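Local coordinates for probable UbiX-like flavin prenyltransferase (Escherichia coli, PDB 1SBZ), which probably transfers a dimethylallyl group to reduced FMN, making the prenylated flavin cofactor used by a phenolic acid decarboxylase, at residues 81-86 and 117-122. Residues are numbered along the deposited sequence; the frame is centred on the assembly and turned at random.
With FMN (flavin mononucleotide), chain H.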
loop_
_atom_site.group_PDB
_atom_site.type_symbol
_atom_site.label_atom_id
_atom_site.label_comp_id
_atom_site.label_asym_id
_atom_site.label_seq_id
_atom_site.Cartn_x
_atom_site.Cartn_y
_atom_site.Cartn_z
HETATM N N MSE D 81 2.840 -14.870 -26.990
HETATM C CA MSE D 81 2.160 -13.830 -27.749
HETATM C C MSE D 81 2.988 -12.549 -27.757
HETATM O O MSE D 81 3.608 -12.206 -26.757
HETATM C CB MSE D 81 0.777 -13.559 -27.142
HETATM C CG MSE D 81 -0.028 -12.431 -27.795
HETATM SE SE MSE D 81 -1.874 -12.411 -27.166
HETATM C CE MSE D 81 -2.557 -11.011 -28.286
ATOM N N ILE D 82 3.000 -11.865 -28.898
ATOM C CA ILE D 82 3.601 -10.541 -29.029
ATOM C C ILE D 82 2.519 -9.581 -29.497
ATOM O O ILE D 82 1.787 -9.884 -30.433
ATOM C CB ILE D 82 4.772 -10.549 -30.059
ATOM C CG1 ILE D 82 5.800 -11.623 -29.708
ATOM C CG2 ILE D 82 5.453 -9.172 -30.124
ATOM C CD1 ILE D 82 6.750 -11.986 -30.837
ATOM N N VAL D 83 2.406 -8.428 -28.852
ATOM C CA VAL D 83 1.521 -7.377 -29.358
ATOM C C VAL D 83 2.406 -6.238 -29.851
ATOM O O VAL D 83 3.118 -5.615 -29.055
ATOM C CB VAL D 83 0.520 -6.884 -28.288
ATOM C CG1 VAL D 83 -0.494 -5.919 -28.900
ATOM C CG2 VAL D 83 -0.197 -8.072 -27.620
ATOM N N ILE D 84 2.359 -5.979 -31.159
ATOM C CA ILE D 84 3.314 -5.080 -31.817
ATOM C C ILE D 84 2.727 -4.291 -33.007
ATOM O O ILE D 84 2.333 -4.887 -34.016
ATOM C CB ILE D 84 4.580 -5.887 -32.247
ATOM C CG1 ILE D 84 5.622 -4.972 -32.892
ATOM C CG2 ILE D 84 4.198 -7.099 -33.144
ATOM C CD1 ILE D 84 6.955 -5.667 -33.164
ATOM N N PRO D 85 2.630 -2.960 -32.884
ATOM C CA PRO D 85 2.864 -2.251 -31.622
ATOM C C PRO D 85 1.649 -2.434 -30.729
ATOM O O PRO D 85 0.591 -2.868 -31.208
ATOM C CB PRO D 85 2.943 -0.787 -32.059
ATOM C CG PRO D 85 2.039 -0.725 -33.266
ATOM C CD PRO D 85 2.246 -2.044 -33.972
ATOM N N CYS D 86 1.800 -2.107 -29.450
ATOM C CA CYS D 86 0.697 -2.190 -28.500
ATOM C C CYS D 86 0.268 -0.777 -28.105
ATOM O O CYS D 86 1.067 0.020 -27.593
ATOM C CB CYS D 86 1.099 -3.021 -27.274
ATOM S SG CYS D 86 -0.200 -3.200 -26.025
ATOM N N LEU D 117 4.015 -13.381 -22.468
ATOM C CA LEU D 117 3.435 -12.225 -23.145
ATOM C C LEU D 117 4.478 -11.115 -23.321
ATOM O O LEU D 117 5.091 -10.668 -22.346
ATOM C CB LEU D 117 2.208 -11.709 -22.377
ATOM C CG LEU D 117 1.395 -10.560 -22.997
ATOM C CD1 LEU D 117 0.868 -10.935 -24.378
ATOM C CD2 LEU D 117 0.239 -10.158 -22.092
ATOM N N VAL D 118 4.684 -10.691 -24.569
ATOM C CA VAL D 118 5.635 -9.627 -24.885
ATOM C C VAL D 118 4.882 -8.462 -25.516
ATOM O O VAL D 118 4.269 -8.609 -26.568
ATOM C CB VAL D 118 6.764 -10.107 -25.838
ATOM C CG1 VAL D 118 7.707 -8.953 -26.209
ATOM C CG2 VAL D 118 7.542 -11.253 -25.219
ATOM N N LEU D 119 4.923 -7.307 -24.867
ATOM C CA LEU D 119 4.236 -6.125 -25.385
ATOM C C LEU D 119 5.237 -5.155 -25.974
ATOM O O LEU D 119 6.342 -5.004 -25.453
ATOM C CB LEU D 119 3.467 -5.444 -24.254
ATOM C CG LEU D 119 1.998 -5.762 -23.959
ATOM C CD1 LEU D 119 1.480 -7.087 -24.530
ATOM C CD2 LEU D 119 1.699 -5.631 -22.457
ATOM N N VAL D 120 4.846 -4.482 -27.051
ATOM C CA VAL D 120 5.677 -3.457 -27.667
ATOM C C VAL D 120 4.890 -2.147 -27.534
ATOM O O VAL D 120 4.272 -1.681 -28.493
ATOM C CB VAL D 120 6.020 -3.818 -29.161
ATOM C CG1 VAL D 120 6.820 -2.710 -29.843
ATOM C CG2 VAL D 120 6.789 -5.149 -29.230
ATOM N N PRO D 121 4.878 -1.569 -26.330
ATOM C CA PRO D 121 4.036 -0.410 -26.065
ATOM C C PRO D 121 4.590 0.811 -26.778
ATOM O O PRO D 121 5.801 1.048 -26.727
ATOM C CB PRO D 121 4.155 -0.244 -24.548
ATOM C CG PRO D 121 5.519 -0.759 -24.235
ATOM C CD PRO D 121 5.689 -1.938 -25.148
ATOM N N ARG D 122 3.720 1.570 -27.441
ATOM C CA ARG D 122 4.143 2.786 -28.133
ATOM C C ARG D 122 3.180 3.944 -27.882
ATOM O O ARG D 122 2.001 3.890 -28.241
ATOM C CB ARG D 122 4.347 2.544 -29.642
ATOM C CG ARG D 122 5.115 3.650 -30.376
ATOM C CD ARG D 122 4.241 4.857 -30.770
ATOM N NE ARG D 122 5.030 6.060 -31.042
ATOM C CZ ARG D 122 4.586 7.300 -30.873
ATOM N NH1 ARG D 122 3.352 7.513 -30.420
ATOM N NH2 ARG D 122 5.383 8.331 -31.148
HETATM N N1 FMN H . -2.732 5.151 -29.550
HETATM C C2 FMN H . -1.663 4.930 -28.712
HETATM O O2 FMN H . -1.894 4.503 -27.587
HETATM N N3 FMN H . -0.376 5.193 -29.139
HETATM C C4 FMN H . -0.161 5.674 -30.425
HETATM O O4 FMN H . 0.989 5.658 -30.877
HETATM C C4A FMN H . -1.256 5.894 -31.279
HETATM N N5 FMN H . -1.086 6.370 -32.570
HETATM C C5A FMN H . -2.186 6.573 -33.397
HETATM C C6 FMN H . -2.009 7.048 -34.700
HETATM C C7 FMN H . -3.113 7.253 -35.542
HETATM C C7M FMN H . -2.862 7.396 -37.022
HETATM C C8 FMN H . -4.403 6.980 -35.071
HETATM C C8M FMN H . -5.590 6.933 -36.004
HETATM C C9 FMN H . -4.573 6.508 -33.774
HETATM C C9A FMN H . -3.472 6.299 -32.934
HETATM N N10 FMN H . -3.653 5.829 -31.636
HETATM C C10 FMN H . -2.549 5.632 -30.822
HETATM C "C1'" FMN H . -5.034 5.792 -31.038
HETATM C "C2'" FMN H . -5.561 4.360 -31.055
HETATM O "O2'" FMN H . -5.545 3.871 -32.380
HETATM C "C3'" FMN H . -6.958 4.248 -30.432
HETATM O "O3'" FMN H . -6.864 4.431 -29.026
HETATM C "C4'" FMN H . -7.666 2.925 -30.750
HETATM O "O4'" FMN H . -8.879 2.816 -30.028
HETATM C "C5'" FMN H . -6.816 1.702 -30.426
HETATM O "O5'" FMN H . -7.605 0.528 -30.526
HETATM P P FMN H . -6.856 -0.893 -30.653
HETATM O O1P FMN H . -6.222 -0.949 -32.028
HETATM O O2P FMN H . -7.895 -1.958 -30.468
HETATM O O3P FMN H . -5.793 -0.993 -29.576
#
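Val120 O takes the backbone N-H of Cys86 at 2.7 Å (N to O), with the donor 47° out of the carbonyl plane. The bond lies at a beta bulge, identified by the register: Val83 pairs with Leu119, but the next bridge joins Cys86 to Pro121, three residues on against two. Up to Val83 and Leu119 the parallel strands run in step, their axes 4.8 Å apart. The chain turns a corner at Ile84 and Pro85, whose connecting peptide is cis. Val120 points its side chain at this corner; Val120 CG2 lies 3.8 Å from Ile84 CB, and the two side chains run alongside each other. On the face carrying Met81, Val83 and Cys86, Leu119 CD1 reaches Val83 CG2 at 3.7 Å, while Leu119 CG approaches Cys86 SG, which is anti to its backbone N (chi1 -180°). Beyond the bulge, Arg122 N donates to Cys86 O at 3.1 Å. Arg122 O accepts from FMN N3 at 2.9 Å, and Arg122 NH1 donates to FMN O4 at 3.0 Å. Its NE and NH2 bond to carbonyls of Pro149 and Met148 of a second subunit, so the site adjoins a subunit interface. Strands 80-86 and 116-121 lie between 2-7 and 143-144 in a Rossmann-like parallel sheet, joined by a crossover through helices 88-96 and 102-112, which cover the Met81 and Leu117 face.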